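NAD(FAD)-dependent dehydrogenase, NirB-family (N-terminal domain) (Clostridium acetobutylicum, PDB 3KLJ) catalyses the NADH-dependent reduction of rubredoxin through a bound FAD, an intermediate step in electron transfer to dioxygen-scavenging enzymes of an obligate anaerobe. Local coordinates at residues I174-L178 / E179-E183; I314-C317 / G318-N322; V356-G359 / T360-K364. All coordinates share one frame; numbering follows the deposited sequence. Where two conformers were deposited one is given.

In the fold
All three contacts are local, each within one continuous run of chain. Contact 1 is partly buried and leaves strand 172-175 of the parallel sheet of the NADH-binding domain; the other two belong to the C-terminal domain. Contact 2 lies at the surface where strand 312-317 of the antiparallel sheet ends, and contact 3 is partly buried within helix 356-367, which covers the same sheet. Contact 1 relies on methyl groups laid over flat polar groups, contact 2 on a water and contact 3 on helical hydrogen bonds. Contacts 1 and 2 touch through Leu182 with Ile314 and Glu183 with Glu321, and contacts 2 and 3 meet where Ile315 packs on Val356 and Gly359.

Contact 1: I174-L178 / E179-E183; sequences IGIIL and EYPLE
The chain bends so that the CA atoms of Ile176 and Pro181 lie 7.2 Å apart, with Ile176 directed into the bend. Strand 172-175 ends at Gly175, but Ile176 remains extended and its backbone is still bonded to Tyr206 of strand 204-206; the chain turns after it. Leu182 takes a left-handed backbone conformation, phi 66°, and beyond this turn the CB of Glu183 is directed back toward Leu178.

Two methyl groups make the principal side-chain contacts. Ile176 CD1 sits squarely over one face of the Tyr180-Pro181 peptide, 3.4 Å from Tyr180 C, and it also meets the proline ring at CD, 4.3 Å away. It gets there because CG1 is held between the backbone N and the carbonyl carbon, chi1 66°, and the chain then runs out straight. Outside the bend Ile176 packs on Ile205 and Thr207, so its buried side chain also joins the loop to the neighbouring strand 204-206.

Nearer the surface, Leu178 and Glu183 cross at about a right angle. Leu178 CD1 lies 3.6 Å from Glu183 CG and rests over the face of the carboxylate, 3.7 Å from its CD. A bend at chi2 of Glu183, -85°, folds the acid group under this methyl and leaves the hydrocarbon part of the residue in the same contact. Glu179 points the other way with an extended chain, and its OE1 forms a salt bridge with Arg188 at the start of helix 188-199.

The bend follows the second strand of a Rossmann beta-alpha-beta unit, strand 149-152, helix 156-168 and strand 172-175. In dinucleotide-binding domains of this kind the loop at this position typically borders the site of the adenosine ribose, consistent with its place in the NADH-binding domain.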
# COMPACT_ATOMS: atom_id res chain seq x y z
N ILE A 174 -13.08 11.14 -11.23
CA ILE A 174 -11.63 11.15 -11.08
C ILE A 174 -10.99 12.07 -12.11
O ILE A 174 -11.47 12.16 -13.24
CB ILE A 174 -11.06 9.72 -11.21
CG1 ILE A 174 -11.65 8.81 -10.13
CG2 ILE A 174 -9.52 9.71 -11.15
CD1 ILE A 174 -11.52 7.30 -10.44
N GLY A 175 -9.92 12.75 -11.72
CA GLY A 175 -9.11 13.53 -12.64
C GLY A 175 -7.68 13.02 -12.64
O GLY A 175 -7.08 12.83 -11.58
N ILE A 176 -7.15 12.76 -13.84
CA ILE A 176 -5.77 12.28 -14.01
C ILE A 176 -5.06 13.17 -15.03
O ILE A 176 -5.72 13.79 -15.87
CB ILE A 176 -5.70 10.77 -14.44
CG1 ILE A 176 -6.28 10.55 -15.85
CG2 ILE A 176 -6.42 9.87 -13.44
CD1 ILE A 176 -6.15 9.12 -16.37
N ILE A 177 -3.74 13.24 -14.97
CA ILE A 177 -2.98 14.07 -15.91
C ILE A 177 -2.57 13.37 -17.22
O ILE A 177 -2.33 14.03 -18.23
CB ILE A 177 -1.77 14.79 -15.24
CG1 ILE A 177 -0.73 13.79 -14.72
CG2 ILE A 177 -2.25 15.78 -14.13
CD1 ILE A 177 0.43 14.43 -13.96
N LEU A 178 -2.50 12.03 -17.20
CA LEU A 178 -2.18 11.25 -18.39
C LEU A 178 -3.44 10.89 -19.17
O LEU A 178 -4.55 11.27 -18.77
CB LEU A 178 -1.38 9.99 -18.04
CG LEU A 178 -0.05 10.15 -17.29
CD1 LEU A 178 0.61 8.79 -17.06
CD2 LEU A 178 0.91 11.09 -18.02
N GLU A 179 -3.27 10.17 -20.28
CA GLU A 179 -4.37 9.81 -21.16
C GLU A 179 -5.22 8.67 -20.60
O GLU A 179 -6.40 8.56 -20.92
CB GLU A 179 -3.86 9.43 -22.56
CG GLU A 179 -4.93 9.51 -23.66
CD GLU A 179 -4.47 8.96 -25.00
OE1 GLU A 179 -3.33 8.48 -25.09
OE2 GLU A 179 -5.26 9.01 -25.97
N TYR A 180 -4.62 7.81 -19.77
CA TYR A 180 -5.31 6.61 -19.31
C TYR A 180 -4.93 6.28 -17.87
O TYR A 180 -3.83 6.62 -17.42
CB TYR A 180 -4.98 5.42 -20.22
CG TYR A 180 -3.50 5.14 -20.33
CD1 TYR A 180 -2.71 5.81 -21.26
CD2 TYR A 180 -2.89 4.20 -19.48
CE1 TYR A 180 -1.35 5.57 -21.35
CE2 TYR A 180 -1.53 3.95 -19.57
CZ TYR A 180 -0.76 4.64 -20.51
OH TYR A 180 0.58 4.40 -20.61
N PRO A 181 -5.83 5.60 -17.13
CA PRO A 181 -5.49 5.34 -15.73
C PRO A 181 -4.56 4.12 -15.59
O PRO A 181 -4.41 3.32 -16.53
CB PRO A 181 -6.84 5.03 -15.11
CG PRO A 181 -7.60 4.33 -16.24
CD PRO A 181 -7.17 5.07 -17.48
N LEU A 182 -3.93 4.02 -14.42
CA LEU A 182 -3.20 2.82 -14.00
C LEU A 182 -1.96 2.55 -14.85
O LEU A 182 -1.67 1.41 -15.21
CB LEU A 182 -4.14 1.61 -14.00
CG LEU A 182 -4.24 0.84 -12.69
CD1 LEU A 182 -4.99 1.71 -11.68
CD2 LEU A 182 -4.96 -0.50 -12.91
N GLU A 183 -1.23 3.62 -15.16
CA GLU A 183 -0.13 3.55 -16.13
C GLU A 183 1.07 2.72 -15.66
O GLU A 183 1.97 2.42 -16.45
CB GLU A 183 0.32 4.96 -16.54
CG GLU A 183 1.32 5.60 -15.59
CD GLU A 183 0.69 6.29 -14.39
OE1 GLU A 183 -0.52 6.09 -14.12
OE2 GLU A 183 1.42 7.06 -13.72

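Contact 2: I314-C317 / G318-N322; sequences IISC and GDIEN
Ser316 and Ile320 make the central side-chain contact where strand 312-317 gives way to the loop, the hydroxyl OG of the serine lying 3.6 Å from CG1 of the isoleucine. Ser316 OG stands anti to the backbone N, chi1 179°, which carries it along the strand toward the loop. Ile320 meets the backbone as well: its CG1 and CD1 are each 4.1 Å from Cys317 O, so the side chain lies against the last carbonyl of the strand.

A water closes the first shell. It donates one hydrogen to Ser316 OG at 2.6 Å and the other to Gly318 O at 2.8 Å, bridging the strand end to the turn. Gly318, with phi 78°, swings the chain out of the extended strand. Asp319 is then the centre of an inverse gamma turn, closed by a weak bond of 2.9 Å from Ile320 N to Gly318 O. A further weak bond, 3.5 Å long, runs from Asn322 N to Asp319 OD1.

Beyond this shell, Ser316 OG is also bonded to the carbonyl oxygen of Gln185, and Glu321 forms a salt bridge with Arg184, so the strand end and the following loop are each tied to the NADH-binding domain. Ser316 and Ile320 rest on Ala351 and Ala349 of the adjoining strand 346-353.

With the water as donor to Ser316 OG, the hydroxyl accepts from the water and is therefore probably the donor to Gln185 O. This small hydrogen-bonded network links the strand end, the turn and the facing domain, with Ile320 CG1 packed against the hydroxyl.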
# COMPACT_ATOMS: atom_id res chain seq x y z
N ILE A 314 -8.04 -7.15 -12.00
CA ILE A 314 -6.79 -6.90 -12.73
C ILE A 314 -5.62 -7.63 -12.11
O ILE A 314 -5.43 -7.58 -10.90
CB ILE A 314 -6.44 -5.39 -12.79
CG1 ILE A 314 -7.48 -4.63 -13.60
CG2 ILE A 314 -5.04 -5.17 -13.39
CD1 ILE A 314 -7.47 -3.15 -13.37
N ILE A 315 -4.83 -8.33 -12.92
CA ILE A 315 -3.51 -8.75 -12.45
C ILE A 315 -2.43 -8.26 -13.41
O ILE A 315 -2.56 -8.38 -14.64
CB ILE A 315 -3.38 -10.30 -12.13
CG1 ILE A 315 -2.69 -11.06 -13.24
CG2 ILE A 315 -4.72 -10.96 -11.73
CD1 ILE A 315 -1.24 -11.29 -12.97
N SER A 316 -1.38 -7.68 -12.84
CA SER A 316 -0.31 -7.09 -13.62
C SER A 316 1.01 -7.61 -13.09
O SER A 316 1.22 -7.68 -11.88
CB SER A 316 -0.36 -5.56 -13.53
OG SER A 316 0.70 -4.99 -14.27
N CYS A 317 1.91 -7.95 -14.02
CA CYS A 317 3.18 -8.58 -13.66
C CYS A 317 4.35 -8.04 -14.46
O CYS A 317 4.29 -7.95 -15.68
CB CYS A 317 3.09 -10.10 -13.84
SG CYS A 317 4.56 -10.99 -13.26
N GLY A 318 5.42 -7.70 -13.75
CA GLY A 318 6.64 -7.21 -14.37
C GLY A 318 6.53 -5.77 -14.79
O GLY A 318 5.47 -5.15 -14.64
N ASP A 319 7.63 -5.23 -15.32
CA ASP A 319 7.72 -3.83 -15.73
C ASP A 319 6.91 -3.55 -17.00
O ASP A 319 7.44 -3.59 -18.11
CB ASP A 319 9.19 -3.44 -15.92
CG ASP A 319 9.37 -2.01 -16.41
OD1 ASP A 319 8.67 -1.10 -15.90
OD2 ASP A 319 10.23 -1.78 -17.29
N ILE A 320 5.62 -3.26 -16.82
CA ILE A 320 4.73 -2.89 -17.93
C ILE A 320 5.01 -1.48 -18.44
O ILE A 320 5.07 -1.25 -19.65
CB ILE A 320 3.22 -3.00 -17.53
CG1 ILE A 320 2.83 -4.44 -17.17
CG2 ILE A 320 2.32 -2.49 -18.64
CD1 ILE A 320 2.56 -5.36 -18.37
N GLU A 321 5.20 -0.53 -17.52
CA GLU A 321 5.26 0.89 -17.88
C GLU A 321 6.38 1.26 -18.87
O GLU A 321 6.14 2.00 -19.83
CB GLU A 321 5.33 1.78 -16.64
CG GLU A 321 5.16 3.27 -16.93
CD GLU A 321 5.26 4.14 -15.69
OE1 GLU A 321 4.89 5.33 -15.79
OE2 GLU A 321 5.70 3.66 -14.63
N ASN A 322 7.58 0.76 -18.63
CA ASN A 322 8.73 1.12 -19.47
C ASN A 322 9.31 -0.07 -20.25
O ASN A 322 10.47 -0.05 -20.67
CB ASN A 322 9.83 1.77 -18.62
CG ASN A 322 9.35 2.99 -17.87
OD1 ASN A 322 9.66 3.16 -16.69
ND2 ASN A 322 8.59 3.86 -18.55
O HOH W 1 3.06 -4.79 -13.22

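Contact 3: V356-G359 / T360-K364; sequences VSLG and TKLKK
In the first turn of helix 356-367 of the C-terminal domain, Thr360 bonds back to Val356. Val356 O is gripped twice: Thr360 N donates to it at 2.8 Å, as expected in an alpha-helix, and the hydroxyl Thr360 OG1 donates to the same oxygen, also at 2.8 Å. The two donors arrive from opposite faces of the carbonyl plane, the hydroxyl standing well above it with a C=O...OG1 angle of 143°. This is possible because OG1 lies beside the backbone N, chi1 -60°, directed back down the helix. It also touches the methyl Val356 CG1, 3.8 Å away.

The same i to i+4 pattern continues along the axis with varying tightness. Lys361 N reaches Ser357 O over a rather long 3.3 Å, whereas Leu362 N bonds Leu358 O almost head-on, with an N-H...O angle of 171°. Lys363 N follows on Gly359 O at 2.8 Å.

This is an amphipathic helix laid on the antiparallel sheet of the domain. Leu362 carries the inner face, packing on Ile347, Ala350 and Val352 of strand 346-353, while Val356 and Lys363 lean on Ile315 of strand 312-317. Leu358 and Leu362 cross obliquely, CG of the first 4.2 Å from CD1 of the second, and the C-terminal residue Leu385 packs against both.

On the solvent side Lys361 runs extended alongside the preceding turn until a bend at its last torsion turns the ammonium group back. Its NZ comes within 3.0 Å of Ser357 OG, but the angle is too poor for a hydrogen bond. Before the first turn, Asp355 OD2 accepts from the backbone N of Leu358.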
# COMPACT_ATOMS: atom_id res chain seq x y z
N VAL A 356 -8.62 -13.48 -13.87
CA VAL A 356 -7.58 -13.71 -12.88
C VAL A 356 -6.91 -15.07 -13.07
O VAL A 356 -5.70 -15.19 -12.86
CB VAL A 356 -8.12 -13.56 -11.43
CG1 VAL A 356 -7.19 -14.21 -10.41
CG2 VAL A 356 -8.31 -12.10 -11.10
N SER A 357 -7.68 -16.07 -13.49
CA SER A 357 -7.13 -17.40 -13.78
C SER A 357 -6.02 -17.33 -14.83
O SER A 357 -4.97 -17.97 -14.67
CB SER A 357 -8.22 -18.38 -14.23
OG SER A 357 -7.66 -19.65 -14.50
N LEU A 358 -6.25 -16.57 -15.90
CA LEU A 358 -5.24 -16.40 -16.94
C LEU A 358 -4.07 -15.54 -16.46
O LEU A 358 -2.91 -15.91 -16.67
CB LEU A 358 -5.83 -15.82 -18.22
CG LEU A 358 -4.87 -15.59 -19.39
CD1 LEU A 358 -4.10 -16.85 -19.82
CD2 LEU A 358 -5.62 -15.01 -20.56
N GLY A 359 -4.37 -14.42 -15.82
CA GLY A 359 -3.32 -13.57 -15.26
C GLY A 359 -2.37 -14.37 -14.36
O GLY A 359 -1.16 -14.21 -14.43
N THR A 360 -2.94 -15.26 -13.55
CA THR A 360 -2.16 -16.12 -12.66
C THR A 360 -1.23 -17.07 -13.43
O THR A 360 -0.08 -17.29 -13.02
CB THR A 360 -3.09 -16.90 -11.72
OG1 THR A 360 -3.86 -15.97 -10.93
CG2 THR A 360 -2.30 -17.84 -10.78
N LYS A 361 -1.73 -17.63 -14.52
CA LYS A 361 -0.92 -18.51 -15.38
C LYS A 361 0.25 -17.73 -15.97
O LYS A 361 1.38 -18.21 -15.97
CB LYS A 361 -1.75 -19.12 -16.50
CG LYS A 361 -2.71 -20.21 -16.06
CD LYS A 361 -3.53 -20.67 -17.26
CE LYS A 361 -4.51 -21.76 -16.88
NZ LYS A 361 -5.69 -21.23 -16.12
N LEU A 362 -0.05 -16.54 -16.49
CA LEU A 362 0.99 -15.66 -17.05
C LEU A 362 2.00 -15.24 -15.98
O LEU A 362 3.20 -15.25 -16.23
CB LEU A 362 0.36 -14.43 -17.71
CG LEU A 362 -0.41 -14.69 -19.02
CD1 LEU A 362 -1.27 -13.49 -19.35
CD2 LEU A 362 0.53 -15.01 -20.18
N LYS A 363 1.49 -14.92 -14.79
CA LYS A 363 2.31 -14.61 -13.61
C LYS A 363 3.31 -15.73 -13.33
O LYS A 363 4.51 -15.47 -13.18
CB LYS A 363 1.39 -14.43 -12.40
CG LYS A 363 1.97 -13.60 -11.25
CD LYS A 363 1.59 -14.14 -9.85
CE LYS A 363 0.09 -14.46 -9.69
NZ LYS A 363 -0.18 -15.21 -8.40
N LYS A 364 2.81 -16.96 -13.25
CA LYS A 364 3.63 -18.14 -12.98
C LYS A 364 4.70 -18.32 -14.05
O LYS A 364 5.88 -18.52 -13.73
CB LYS A 364 2.76 -19.40 -12.87
CG LYS A 364 2.13 -19.62 -11.49
CD LYS A 364 1.19 -20.82 -11.48
CE LYS A 364 0.96 -21.37 -10.07
NZ LYS A 364 0.20 -20.43 -9.20